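Local coordinates for protein 5-dehydro-2-deoxygluconokinase (Bacillus halodurans C-125, PDB 2QCV) that probably catalyses the ATP-dependent phosphorylation of 5-dehydro-2-deoxy-D-gluconate to its 6-phosphate, a step in the breakdown of myo-inositol to acetyl-CoA, at residues A[30-33]-A[34-37]; A[76-79]-A[80-83]; A[209-213]-A[214-218]; A[314-317]-A[318-322]. All coordinates share one frame; numbering follows the deposited sequence. Where two conformers were deposited one is given.

In the fold
The four contacts are all local, and each reports on the piece of chain that carries it. Contact 1 is a short 3-10 turn in the four-stranded sheet region and the only one touched by another subunit. Contacts 2 and 4 are the late part and the start of helices: 76-83 belongs to a beta-alpha-beta unit of the large sheet, while 314-322 packs on two helices. Contact 3 closes helix 207-213. Each sets two or three buried residues beside exposed ones, Asp211 of contact 3 being a buried acid. Contact 1 lays a proline ring on a carboxylate and sends Glu34 to the second subunit; contact 2 relies on a two-pronged salt bridge, contact 3 on a Schellman motif, contact 4 on a capping box.

Contact 1 (A[30-33]-A[34-37])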
ATOM      1  N   ASN A  30     -18.958   1.210  32.671  1.00 37.21           N
ATOM      2  CA  ASN A  30     -20.368   1.640  32.626  1.00 37.01           C
ATOM      3  C   ASN A  30     -20.429   3.124  32.276  1.00 37.98           C
ATOM      4  O   ASN A  30     -21.117   3.912  32.922  1.00 35.42           O
ATOM      5  CB  ASN A  30     -21.118   1.319  33.929  1.00 35.62           C
ATOM      6  CG  ASN A  30     -21.337  -0.158  34.120  1.00 37.83           C
ATOM      7  OD1 ASN A  30     -21.398  -0.912  33.160  1.00 36.76           O
ATOM      8  ND2 ASN A  30     -21.473  -0.578  35.368  1.00 42.86           N
ATOM      9  N   ARG A  31     -19.675   3.482  31.237  1.00 36.89           N
ATOM     10  CA  ARG A  31     -19.613   4.856  30.718  1.00 35.95           C
ATOM     11  C   ARG A  31     -19.028   4.769  29.298  1.00 36.97           C
ATOM     12  O   ARG A  31     -18.358   3.766  28.965  1.00 35.61           O
ATOM     13  CB  ARG A  31     -18.744   5.760  31.603  1.00 34.78           C
ATOM     14  CG  ARG A  31     -17.261   5.413  31.673  1.00 34.49           C
ATOM     15  CD  ARG A  31     -16.593   6.103  32.865  1.00 38.27           C
ATOM     16  NE  ARG A  31     -17.042   5.492  34.114  1.00 44.94           N
ATOM     17  CZ  ARG A  31     -16.879   6.005  35.333  1.00 49.56           C
ATOM     18  NH1 ARG A  31     -16.266   7.168  35.520  1.00 50.43           N
ATOM     19  NH2 ARG A  31     -17.332   5.330  36.384  1.00 50.24           N
ATOM     20  N   PRO A  32     -19.272   5.797  28.475  1.00 37.06           N
ATOM     21  CA  PRO A  32     -18.612   5.882  27.185  1.00 34.97           C
ATOM     22  C   PRO A  32     -17.083   5.921  27.391  1.00 35.00           C
ATOM     23  O   PRO A  32     -16.590   6.496  28.385  1.00 32.52           O
ATOM     24  CB  PRO A  32     -19.109   7.218  26.612  1.00 37.79           C
ATOM     25  CG  PRO A  32     -20.274   7.604  27.401  1.00 41.16           C
ATOM     26  CD  PRO A  32     -20.144   6.968  28.738  1.00 37.53           C
HETATM   27  N   MSE A  33     -16.347   5.289  26.485  1.00 35.09           N
HETATM   28  CA  MSE A  33     -14.905   5.229  26.599  1.00 36.15           C
HETATM   29  C   MSE A  33     -14.283   6.628  26.642  1.00 32.67           C
HETATM   30  O   MSE A  33     -13.219   6.806  27.220  1.00 32.79           O
HETATM   31  CB  MSE A  33     -14.302   4.427  25.435  1.00 33.37           C
HETATM   32  CG  MSE A  33     -12.782   4.406  25.435  1.00 43.82           C
HETATM   33 SE   MSE A  33     -12.072   3.591  23.818  0.75 44.24          SE
HETATM   34  CE  MSE A  33     -13.018   1.974  24.019  1.00 34.01           C
ATOM     35  N   GLU A  34     -14.921   7.614  26.021  1.00 33.17           N
ATOM     36  CA  GLU A  34     -14.430   9.003  26.103  1.00 31.68           C
ATOM     37  C   GLU A  34     -14.192   9.404  27.569  1.00 34.57           C
ATOM     38  O   GLU A  34     -13.259  10.143  27.879  1.00 33.07           O
ATOM     39  CB  GLU A  34     -15.450   9.982  25.517  1.00 35.23           C
ATOM     40  CG  GLU A  34     -15.676   9.863  24.036  1.00 36.75           C
ATOM     41  CD  GLU A  34     -16.806   8.925  23.628  1.00 39.58           C
ATOM     42  OE1 GLU A  34     -17.030   7.882  24.270  1.00 34.02           O
ATOM     43  OE2 GLU A  34     -17.471   9.224  22.621  1.00 39.08           O
ATOM     44  N   GLU A  35     -15.046   8.900  28.460  1.00 35.47           N
ATOM     45  CA  GLU A  35     -14.983   9.213  29.883  1.00 37.79           C
ATOM     46  C   GLU A  35     -14.096   8.262  30.699  1.00 37.01           C
ATOM     47  O   GLU A  35     -13.895   8.496  31.892  1.00 36.46           O
ATOM     48  CB  GLU A  35     -16.398   9.200  30.476  1.00 39.50           C
ATOM     49  CG  GLU A  35     -17.366  10.147  29.786  1.00 43.86           C
ATOM     50  CD  GLU A  35     -18.786  10.069  30.345  1.00 45.52           C
ATOM     51  OE1 GLU A  35     -19.009   9.424  31.400  1.00 49.96           O
ATOM     52  OE2 GLU A  35     -19.684  10.654  29.710  1.00 54.73           O
ATOM     53  N   THR A  36     -13.574   7.207  30.062  1.00 35.78           N
ATOM     54  CA  THR A  36     -12.680   6.249  30.702  1.00 34.46           C
ATOM     55  C   THR A  36     -11.294   6.812  30.627  1.00 34.17           C
ATOM     56  O   THR A  36     -10.767   6.985  29.525  1.00 34.27           O
ATOM     57  CB  THR A  36     -12.672   4.893  29.977  1.00 36.25           C
ATOM     58  OG1 THR A  36     -13.942   4.262  30.128  1.00 35.01           O
ATOM     59  CG2 THR A  36     -11.561   3.977  30.513  1.00 33.97           C
HETATM   60  N   MSE A  37     -10.703   7.068  31.792  1.00 31.44           N
HETATM   61  CA  MSE A  37      -9.426   7.724  31.907  1.00 30.28           C
HETATM   62  C   MSE A  37      -8.261   6.785  32.151  1.00 30.55           C
HETATM   63  O   MSE A  37      -7.118   7.201  31.987  1.00 30.26           O
HETATM   64  CB  MSE A  37      -9.482   8.738  33.036  1.00 30.89           C
HETATM   65  CG  MSE A  37     -10.529   9.849  32.800  1.00 38.91           C
HETATM   66 SE   MSE A  37     -10.467  10.677  30.984  0.75 49.42          SE
HETATM   67  CE  MSE A  37      -8.733  11.500  31.035  1.00 38.59           C
TER
HETATM   68  O   HOH W   1     -16.209   2.093  29.150  1.00 38.49           O
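The Pro32 ring lies over one face of the Glu35 carboxylate: Pro32 CD is 3.7 Å from Glu35 CD and 3.8 Å from both Glu35 OE1 and OE2. On the same face, more obliquely, Arg31 CB lies 3.7 Å from Glu35 OE1. The Arg31 guanidinium is turned 78° from that carboxylate, and the two charges do not meet, Arg31 NE staying 5.2 Å from Glu35 OE1 and bonding instead to Tyr29 O. Glu34 folds back the other way. A bend at chi2 (92°) carries its OE1 to 3.2 Å from Pro32 CB. Two successive three-residue bonds, Glu35 N to Pro32 O (2.9 Å) and Thr36 N to Met33 O, make this a 3-10 turn in the connection between strands 21-26 and 38-44 of the four-stranded sheet, where a second subunit closes in. There Glu34 OE2 forms a salt bridge with Arg74 of the second subunit. Behind the turn, selenomethionine Met33 packs on Phe103, and its backbone N is held by Glu105 OE2. A water donates to Arg31 O (2.7 Å) and to Thr36 OG1 (3.3 Å), bridging the two segments, and Thr36 OG1 also bonds to Glu28 O.

Contact 2 (A[76-79]-A[80-83])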
ATOM      1  N   ILE A  76       3.675  -9.955  26.194  1.00 28.34           N
ATOM      2  CA  ILE A  76       2.836 -11.084  25.771  1.00 27.71           C
ATOM      3  C   ILE A  76       3.626 -12.378  25.982  1.00 27.29           C
ATOM      4  O   ILE A  76       3.115 -13.319  26.578  1.00 28.54           O
ATOM      5  CB  ILE A  76       2.403 -10.962  24.296  1.00 26.95           C
ATOM      6  CG1 ILE A  76       1.283  -9.914  24.110  1.00 25.86           C
ATOM      7  CG2 ILE A  76       1.881 -12.302  23.757  1.00 27.29           C
ATOM      8  CD1 ILE A  76       1.166  -9.323  22.717  1.00 28.43           C
ATOM      9  N   GLU A  77       4.880 -12.416  25.533  1.00 27.64           N
ATOM     10  CA  GLU A  77       5.688 -13.638  25.702  1.00 27.49           C
ATOM     11  C   GLU A  77       5.899 -13.957  27.177  1.00 27.96           C
ATOM     12  O   GLU A  77       5.747 -15.090  27.605  1.00 27.66           O
ATOM     13  CB  GLU A  77       7.052 -13.512  25.000  1.00 28.30           C
ATOM     14  CG  GLU A  77       7.883 -14.807  24.973  1.00 28.94           C
ATOM     15  CD  GLU A  77       8.577 -15.142  26.283  1.00 35.09           C
ATOM     16  OE1 GLU A  77       8.966 -14.208  27.060  1.00 30.85           O
ATOM     17  OE2 GLU A  77       8.732 -16.365  26.569  1.00 29.74           O
ATOM     18  N   SER A  78       6.262 -12.946  27.966  1.00 29.38           N
ATOM     19  CA  SER A  78       6.554 -13.154  29.367  0.50 29.34           C
ATOM     20  C   SER A  78       5.337 -13.580  30.174  1.00 29.05           C
ATOM     21  O   SER A  78       5.449 -14.437  31.061  1.00 29.61           O
ATOM     22  CB  SER A  78       7.198 -11.900  29.955  0.50 30.44           C
ATOM     23  OG  SER A  78       8.399 -11.638  29.249  0.50 40.32           O
ATOM     24  N   TYR A  79       4.183 -12.978  29.878  1.00 29.54           N
ATOM     25  CA  TYR A  79       2.936 -13.333  30.531  1.00 28.64           C
ATOM     26  C   TYR A  79       2.516 -14.775  30.204  1.00 30.30           C
ATOM     27  O   TYR A  79       2.199 -15.565  31.100  1.00 28.41           O
ATOM     28  CB  TYR A  79       1.794 -12.387  30.123  1.00 31.37           C
ATOM     29  CG  TYR A  79       0.529 -12.728  30.884  1.00 30.15           C
ATOM     30  CD1 TYR A  79       0.310 -12.232  32.159  1.00 39.51           C
ATOM     31  CD2 TYR A  79      -0.403 -13.602  30.364  1.00 28.41           C
ATOM     32  CE1 TYR A  79      -0.824 -12.585  32.878  1.00 36.32           C
ATOM     33  CE2 TYR A  79      -1.527 -13.961  31.077  1.00 32.55           C
ATOM     34  CZ  TYR A  79      -1.724 -13.452  32.341  1.00 37.00           C
ATOM     35  OH  TYR A  79      -2.863 -13.800  33.034  1.00 41.18           O
HETATM   36  N   MSE A  80       2.460 -15.111  28.914  1.00 26.47           N
HETATM   37  CA  MSE A  80       2.091 -16.466  28.522  1.00 29.74           C
HETATM   38  C   MSE A  80       3.016 -17.512  29.134  1.00 27.23           C
HETATM   39  O   MSE A  80       2.549 -18.514  29.661  1.00 29.61           O
HETATM   40  CB  MSE A  80       2.055 -16.549  26.994  1.00 28.83           C
HETATM   41  CG  MSE A  80       0.956 -15.676  26.442  1.00 31.28           C
HETATM   42 SE   MSE A  80       0.836 -15.771  24.465  0.75 40.56          SE
HETATM   43  CE  MSE A  80      -0.354 -17.263  24.445  1.00 33.61           C
ATOM     44  N   ARG A  81       4.324 -17.273  29.087  1.00 26.73           N
ATOM     45  CA  ARG A  81       5.292 -18.153  29.702  1.00 29.30           C
ATOM     46  C   ARG A  81       5.055 -18.264  31.209  1.00 32.16           C
ATOM     47  O   ARG A  81       5.115 -19.352  31.788  1.00 30.06           O
ATOM     48  CB  ARG A  81       6.710 -17.659  29.441  1.00 29.25           C
ATOM     49  CG  ARG A  81       7.773 -18.522  30.124  1.00 35.55           C
ATOM     50  CD  ARG A  81       9.105 -18.378  29.467  1.00 35.90           C
ATOM     51  NE  ARG A  81       9.415 -16.984  29.186  1.00 32.47           N
ATOM     52  CZ  ARG A  81       9.883 -16.109  30.063  1.00 43.08           C
ATOM     53  NH1 ARG A  81      10.132 -16.464  31.315  1.00 41.01           N
ATOM     54  NH2 ARG A  81      10.105 -14.855  29.675  1.00 39.19           N
ATOM     55  N   GLY A  82       4.749 -17.138  31.831  1.00 30.01           N
ATOM     56  CA  GLY A  82       4.542 -17.102  33.273  1.00 32.32           C
ATOM     57  C   GLY A  82       3.302 -17.854  33.707  1.00 33.76           C
ATOM     58  O   GLY A  82       3.245 -18.297  34.836  1.00 33.40           O
ATOM     59  N   VAL A  83       2.289 -17.991  32.841  1.00 29.99           N
ATOM     60  CA  VAL A  83       1.117 -18.789  33.176  1.00 29.76           C
ATOM     61  C   VAL A  83       1.185 -20.232  32.636  1.00 29.46           C
ATOM     62  O   VAL A  83       0.204 -20.989  32.717  1.00 32.47           O
ATOM     63  CB  VAL A  83      -0.225 -18.136  32.750  1.00 29.10           C
ATOM     64  CG1 VAL A  83      -0.372 -16.836  33.418  1.00 31.79           C
ATOM     65  CG2 VAL A  83      -0.345 -17.985  31.212  1.00 31.10           C
TER
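Ile76 and Met80 make the dense side of this helical pair. They run side by side in the same direction, with Ile76 CG2 3.7 Å from the selenium of Met80 and Met80 CG 3.2 Å from Ile76 O. Met80 continues inward onto Ala48 and Val51 of helix 46-56 and Phe63 of strand 61-67. A second apolar pair lies one turn further along: Val83 CG1 sits over one face of the Tyr79 ring, 4.2 Å from its centroid, in a CH-pi contact. These turns belong to helix 71-82, the connecting helix of the beta-alpha-beta unit between strands 61-67 and 90-92, and Val83 is where the helical backbone ends. The outer side is polar and more exposed, held by directed bonds. Arg81 reaches back one turn and grips Glu77 side-on, NE to OE2 at 2.8 Å and NH2 to OE1 at 2.9 Å, with both oxygens using their syn lone pairs. The two flat groups are only 19° from coplanar. Glu77 presents its carboxylate this way because its chain, with CG opposite the backbone N (chi1 -172°), bends at chi2. Its OE2 also takes a bond from Thr87 OG1. Looser is Ser78 OG, in the conformer described 3.7 Å from Arg81 NH2 and bonded to Arg74 O instead.

Contact 3 (A[209-213]-A[214-218])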
ATOM      1  N   GLU A 209     -22.060 -17.073  13.466  1.00 27.91           N
ATOM      2  CA  GLU A 209     -20.801 -17.410  12.835  1.00 27.63           C
ATOM      3  C   GLU A 209     -20.956 -18.527  11.788  1.00 26.96           C
ATOM      4  O   GLU A 209     -20.330 -18.485  10.716  1.00 26.45           O
ATOM      5  CB  GLU A 209     -19.779 -17.746  13.908  1.00 28.36           C
ATOM      6  CG  GLU A 209     -19.351 -16.549  14.696  1.00 31.00           C
ATOM      7  CD  GLU A 209     -18.519 -16.829  15.955  1.00 32.95           C
ATOM      8  OE1 GLU A 209     -18.524 -17.925  16.533  1.00 27.68           O
ATOM      9  OE2 GLU A 209     -17.810 -15.906  16.370  1.00 32.58           O
ATOM     10  N   PHE A 210     -21.796 -19.509  12.060  1.00 26.49           N
ATOM     11  CA  PHE A 210     -22.091 -20.506  11.049  1.00 24.90           C
ATOM     12  C   PHE A 210     -22.849 -19.907   9.887  1.00 26.03           C
ATOM     13  O   PHE A 210     -22.629 -20.344   8.725  1.00 27.87           O
ATOM     14  CB  PHE A 210     -22.828 -21.727  11.619  1.00 25.42           C
ATOM     15  CG  PHE A 210     -21.899 -22.703  12.362  1.00 24.16           C
ATOM     16  CD1 PHE A 210     -21.191 -23.659  11.668  1.00 27.35           C
ATOM     17  CD2 PHE A 210     -21.714 -22.602  13.721  1.00 22.82           C
ATOM     18  CE1 PHE A 210     -20.349 -24.550  12.345  1.00 28.39           C
ATOM     19  CE2 PHE A 210     -20.869 -23.519  14.424  1.00 26.05           C
ATOM     20  CZ  PHE A 210     -20.205 -24.475  13.739  1.00 26.28           C
ATOM     21  N   ASP A 211     -23.737 -18.940  10.150  1.00 26.10           N
ATOM     22  CA  ASP A 211     -24.404 -18.233   9.051  1.00 24.85           C
ATOM     23  C   ASP A 211     -23.351 -17.593   8.131  1.00 26.01           C
ATOM     24  O   ASP A 211     -23.448 -17.726   6.931  1.00 26.34           O
ATOM     25  CB  ASP A 211     -25.366 -17.122   9.512  1.00 26.96           C
ATOM     26  CG  ASP A 211     -26.464 -17.616  10.392  1.00 32.98           C
ATOM     27  OD1 ASP A 211     -26.825 -18.813  10.312  1.00 29.00           O
ATOM     28  OD2 ASP A 211     -27.013 -16.784  11.153  1.00 31.90           O
ATOM     29  N   VAL A 212     -22.345 -16.947   8.714  1.00 26.30           N
ATOM     30  CA  VAL A 212     -21.266 -16.331   7.924  1.00 27.54           C
ATOM     31  C   VAL A 212     -20.507 -17.367   7.104  1.00 27.24           C
ATOM     32  O   VAL A 212     -20.278 -17.176   5.918  1.00 27.56           O
ATOM     33  CB  VAL A 212     -20.362 -15.483   8.833  1.00 30.41           C
ATOM     34  CG1 VAL A 212     -19.073 -15.040   8.117  1.00 31.84           C
ATOM     35  CG2 VAL A 212     -21.196 -14.258   9.311  1.00 27.56           C
ATOM     36  N   LEU A 213     -20.122 -18.455   7.747  1.00 26.72           N
ATOM     37  CA  LEU A 213     -19.495 -19.601   7.099  1.00 26.93           C
ATOM     38  C   LEU A 213     -20.273 -20.068   5.869  1.00 27.50           C
ATOM     39  O   LEU A 213     -19.692 -20.399   4.841  1.00 27.40           O
ATOM     40  CB  LEU A 213     -19.363 -20.730   8.115  1.00 27.44           C
ATOM     41  CG  LEU A 213     -18.634 -22.059   7.791  1.00 27.27           C
ATOM     42  CD1 LEU A 213     -18.016 -22.789   9.003  1.00 26.50           C
ATOM     43  CD2 LEU A 213     -19.549 -23.019   7.000  1.00 25.63           C
ATOM     44  N   GLU A 214     -21.595 -20.100   5.996  1.00 25.88           N
ATOM     45  CA  GLU A 214     -22.440 -20.616   4.944  1.00 26.85           C
ATOM     46  C   GLU A 214     -22.806 -19.565   3.924  1.00 27.19           C
ATOM     47  O   GLU A 214     -23.651 -19.818   3.049  1.00 26.65           O
ATOM     48  CB  GLU A 214     -23.694 -21.222   5.576  1.00 26.42           C
ATOM     49  CG  GLU A 214     -23.388 -22.456   6.434  1.00 25.94           C
ATOM     50  CD  GLU A 214     -24.597 -22.894   7.279  1.00 32.43           C
ATOM     51  OE1 GLU A 214     -25.738 -22.660   6.864  1.00 33.36           O
ATOM     52  OE2 GLU A 214     -24.406 -23.439   8.350  1.00 40.55           O
ATOM     53  N   ASN A 215     -22.213 -18.368   4.039  1.00 27.84           N
ATOM     54  CA  ASN A 215     -22.546 -17.232   3.163  1.00 27.81           C
ATOM     55  C   ASN A 215     -24.023 -16.832   3.212  1.00 29.71           C
ATOM     56  O   ASN A 215     -24.603 -16.513   2.168  1.00 23.98           O
ATOM     57  CB  ASN A 215     -22.144 -17.563   1.700  1.00 28.45           C
ATOM     58  CG  ASN A 215     -22.040 -16.333   0.806  1.00 33.15           C
ATOM     59  OD1 ASN A 215     -21.619 -15.248   1.236  1.00 31.50           O
ATOM     60  ND2 ASN A 215     -22.416 -16.505  -0.471  1.00 34.86           N
ATOM     61  N   ARG A 216     -24.619 -16.867   4.403  1.00 29.78           N
ATOM     62  CA  ARG A 216     -26.021 -16.507   4.590  0.50 31.31           C
ATOM     63  C   ARG A 216     -26.096 -15.173   5.299  1.00 30.90           C
ATOM     64  O   ARG A 216     -25.191 -14.807   6.095  1.00 31.78           O
ATOM     65  CB  ARG A 216     -26.760 -17.560   5.421  0.50 32.77           C
ATOM     66  CG  ARG A 216     -26.211 -18.952   5.280  0.50 34.80           C
ATOM     67  CD  ARG A 216     -26.959 -19.951   6.145  0.50 37.07           C
ATOM     68  NE  ARG A 216     -28.292 -20.175   5.629  0.50 43.80           N
ATOM     69  CZ  ARG A 216     -28.659 -21.154   4.805  0.50 41.67           C
ATOM     70  NH1 ARG A 216     -27.813 -22.093   4.388  0.50 39.43           N
ATOM     71  NH2 ARG A 216     -29.919 -21.202   4.423  0.50 40.68           N
ATOM     72  N   THR A 217     -27.169 -14.447   5.031  1.00 31.20           N
ATOM     73  CA  THR A 217     -27.412 -13.212   5.738  1.00 35.84           C
ATOM     74  C   THR A 217     -28.616 -13.353   6.658  1.00 37.61           C
ATOM     75  O   THR A 217     -29.059 -12.349   7.221  1.00 42.22           O
ATOM     76  CB  THR A 217     -27.643 -12.064   4.745  1.00 39.01           C
ATOM     77  OG1 THR A 217     -28.642 -12.462   3.801  1.00 39.51           O
ATOM     78  CG2 THR A 217     -26.334 -11.730   3.995  1.00 40.87           C
ATOM     79  N   GLU A 218     -29.159 -14.566   6.787  1.00 32.29           N
ATOM     80  CA  GLU A 218     -30.286 -14.835   7.677  1.00 33.95           C
ATOM     81  C   GLU A 218     -29.941 -16.086   8.442  1.00 34.08           C
ATOM     82  O   GLU A 218     -29.169 -16.902   7.944  1.00 31.62           O
ATOM     83  CB  GLU A 218     -31.548 -15.087   6.879  1.00 35.23           C
ATOM     84  CG  GLU A 218     -31.987 -13.902   6.037  1.00 43.22           C
ATOM     85  CD  GLU A 218     -32.275 -12.638   6.856  1.00 48.87           C
ATOM     86  OE1 GLU A 218     -32.434 -12.696   8.110  1.00 43.14           O
ATOM     87  OE2 GLU A 218     -32.357 -11.585   6.217  1.00 47.40           O
TER
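Leu213 and Glu214 slant across one another where their helix ends, Leu213 CD2 reaching 3.9 Å from Glu214 CG. Glu214 then lies back along the preceding turn. Its first torsion sets CG opposite the carbonyl carbon (chi1 -66°) and so 3.2 Å from Phe210 O, and the extended chain beyond carries OE2 back along the helix to 4.0 Å from Phe210 CB. On the neighbouring flank, in the conformer of Arg216 described here, the aliphatic part of that side chain rests against the backbone of Asp211, Arg216 CG lying 3.4 Å from Asp211 O. Helix 207-213 ends in a Schellman motif: Arg216 N bonds to Asp211 O at 2.9 Å and Asn215 N to Val212 O, with Asn215, at positive phi, as the C-prime residue. The chain can therefore turn off toward helix 222-229. The Asp211 carboxylate leans back toward the start of the helix, its CG 3.7 Å from Glu218 O, and its OD1 is fixed by Gly220 N and by a salt bridge to Arg207. Arg207 also pairs with Glu214 OE2, which bonds to Thr225 OG1 as well; one arginine thus probably offsets two acids whose nearer oxygens, Asp211 OD1 and Glu214 OE1, are 5.3 Å apart. In the same conformer of Arg216, NH1 makes only a weak salt bridge to Glu214 OE1 (3.3 Å). Asn215 packs on Glu187 and Ala190 of helix 186-199, beside a triethylene glycol molecule probably left by crystallisation.

Contact 4 (A[314-317]-A[318-322]); sequences PSVE and EIEAL
Ser315 and Glu318 exchange hydrogen bonds at the start of helix 316-325 and so form a capping box. Glu318 N gives its hydrogen to Ser315 OG (3.0 Å), and Ser315 N returns a bond to Glu318 OE1 (3.0 Å, nearly straight at 165°), meeting that oxygen on its anti side and 21° out of the carboxylate plane. The serine hydroxyl can cap because chi1 (59°) tucks OG between its own N and carbonyl carbon, just before the first turn, where Glu318 N can reach it. A further, weak bond runs from Ser315 OG to Glu318 OE1 at 3.4 Å. A negative carboxylate here would probably be favoured by the helix's positive end, and Lys306 adds a long, weak ion pair.

Ordinary helical bonds follow at once: Ile319 N to Ser315 O, Glu320 N to Val316 O (2.8 Å) and Ala321 N to Glu317 O.

Packing contacts are of two sorts. One is apolar: Pro314 CB leans on Ile319 CG1 at 3.8 Å, joining the approach to the helix with its first turn. The other lays a methyl on a carboxylate. Val316 and Glu320 run side by side, with Val316 CG1 over one face of the Glu320 carboxylate, 3.5 Å from Glu320 CD, while Glu320 OE2 bonds to Tyr295 OH.

Pro314 and Ile319 face inward against helices 271-284 and 289-305, through Ser274, Ala278, Tyr295 and Ile302, and Leu57 after helix 46-56 touches both Val316 and Ile319.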
ATOM      1  N   PRO A 314     -11.504 -18.392  34.690  1.00 41.77           N
ATOM      2  CA  PRO A 314     -11.983 -19.357  35.686  1.00 38.38           C
ATOM      3  C   PRO A 314     -11.018 -20.469  36.032  1.00 36.87           C
ATOM      4  O   PRO A 314     -10.283 -20.932  35.175  1.00 35.49           O
ATOM      5  CB  PRO A 314     -13.236 -19.949  35.000  1.00 38.16           C
ATOM      6  CG  PRO A 314     -13.651 -18.923  34.061  1.00 38.31           C
ATOM      7  CD  PRO A 314     -12.437 -18.310  33.545  1.00 41.46           C
ATOM      8  N   SER A 315     -11.054 -20.911  37.291  1.00 37.74           N
ATOM      9  CA  SER A 315     -10.453 -22.167  37.702  1.00 34.12           C
ATOM     10  C   SER A 315     -11.418 -23.337  37.501  1.00 31.14           C
ATOM     11  O   SER A 315     -12.633 -23.148  37.434  1.00 32.06           O
ATOM     12  CB  SER A 315     -10.107 -22.163  39.199  1.00 35.83           C
ATOM     13  OG  SER A 315     -11.294 -21.947  39.927  1.00 35.23           O
ATOM     14  N   VAL A 316     -10.870 -24.538  37.432  1.00 31.39           N
ATOM     15  CA  VAL A 316     -11.688 -25.778  37.420  1.00 32.53           C
ATOM     16  C   VAL A 316     -12.655 -25.811  38.612  1.00 33.85           C
ATOM     17  O   VAL A 316     -13.849 -26.136  38.467  1.00 32.86           O
ATOM     18  CB  VAL A 316     -10.823 -27.043  37.440  1.00 35.32           C
ATOM     19  CG1 VAL A 316     -11.686 -28.295  37.712  1.00 38.70           C
ATOM     20  CG2 VAL A 316     -10.080 -27.209  36.151  1.00 32.40           C
ATOM     21  N   GLU A 317     -12.150 -25.464  39.797  1.00 33.92           N
ATOM     22  CA  GLU A 317     -12.996 -25.410  40.994  1.00 35.43           C
ATOM     23  C   GLU A 317     -14.177 -24.437  40.862  1.00 34.75           C
ATOM     24  O   GLU A 317     -15.291 -24.776  41.257  1.00 32.39           O
ATOM     25  CB  GLU A 317     -12.151 -25.019  42.214  1.00 37.33           C
ATOM     26  CG  GLU A 317     -11.148 -26.102  42.623  1.00 44.71           C
ATOM     27  CD  GLU A 317      -9.907 -26.206  41.725  1.00 54.27           C
ATOM     28  OE1 GLU A 317      -9.573 -25.245  40.973  1.00 44.65           O
ATOM     29  OE2 GLU A 317      -9.264 -27.276  41.786  1.00 60.14           O
ATOM     30  N   GLU A 318     -13.935 -23.241  40.313  1.00 32.95           N
ATOM     31  CA  GLU A 318     -15.009 -22.265  40.125  1.00 35.75           C
ATOM     32  C   GLU A 318     -16.034 -22.786  39.120  1.00 33.35           C
ATOM     33  O   GLU A 318     -17.236 -22.656  39.335  1.00 31.19           O
ATOM     34  CB  GLU A 318     -14.491 -20.925  39.607  1.00 35.36           C
ATOM     35  CG  GLU A 318     -13.786 -20.110  40.638  1.00 40.56           C
ATOM     36  CD  GLU A 318     -13.120 -18.891  40.048  1.00 44.81           C
ATOM     37  OE1 GLU A 318     -12.564 -18.975  38.928  1.00 45.38           O
ATOM     38  OE2 GLU A 318     -13.152 -17.837  40.720  1.00 58.16           O
ATOM     39  N   ILE A 319     -15.540 -23.344  38.017  1.00 33.43           N
ATOM     40  CA  ILE A 319     -16.425 -23.931  36.981  1.00 31.48           C
ATOM     41  C   ILE A 319     -17.280 -25.024  37.602  1.00 29.46           C
ATOM     42  O   ILE A 319     -18.489 -25.038  37.435  1.00 31.60           O
ATOM     43  CB  ILE A 319     -15.621 -24.488  35.761  1.00 29.70           C
ATOM     44  CG1 ILE A 319     -14.987 -23.335  34.972  1.00 30.88           C
ATOM     45  CG2 ILE A 319     -16.515 -25.370  34.848  1.00 28.39           C
ATOM     46  CD1 ILE A 319     -13.841 -23.730  34.045  1.00 27.97           C
ATOM     47  N   GLU A 320     -16.661 -25.932  38.339  1.00 27.42           N
ATOM     48  CA  GLU A 320     -17.389 -27.088  38.898  1.00 30.39           C
ATOM     49  C   GLU A 320     -18.430 -26.699  39.973  1.00 31.95           C
ATOM     50  O   GLU A 320     -19.531 -27.266  40.022  1.00 30.17           O
ATOM     51  CB  GLU A 320     -16.415 -28.156  39.358  1.00 30.56           C
ATOM     52  CG  GLU A 320     -15.778 -28.826  38.154  1.00 32.76           C
ATOM     53  CD  GLU A 320     -14.692 -29.831  38.466  1.00 37.51           C
ATOM     54  OE1 GLU A 320     -14.243 -29.892  39.630  1.00 39.76           O
ATOM     55  OE2 GLU A 320     -14.295 -30.569  37.518  1.00 40.99           O
ATOM     56  N   ALA A 321     -18.100 -25.700  40.782  1.00 30.14           N
ATOM     57  CA  ALA A 321     -19.016 -25.181  41.767  1.00 31.32           C
ATOM     58  C   ALA A 321     -20.259 -24.557  41.086  1.00 31.22           C
ATOM     59  O   ALA A 321     -21.395 -24.681  41.573  1.00 28.28           O
ATOM     60  CB  ALA A 321     -18.301 -24.153  42.631  1.00 30.97           C
ATOM     61  N   LEU A 322     -20.032 -23.869  39.977  1.00 29.47           N
ATOM     62  CA  LEU A 322     -21.128 -23.214  39.254  1.00 29.88           C
ATOM     63  C   LEU A 322     -22.018 -24.278  38.620  1.00 30.42           C
ATOM     64  O   LEU A 322     -23.255 -24.158  38.642  1.00 30.07           O
ATOM     65  CB  LEU A 322     -20.590 -22.193  38.224  1.00 31.21           C
ATOM     66  CG  LEU A 322     -21.659 -21.285  37.618  1.00 30.07           C
ATOM     67  CD1 LEU A 322     -22.157 -20.281  38.678  1.00 33.55           C
ATOM     68  CD2 LEU A 322     -21.177 -20.574  36.317  1.00 30.63           C
TER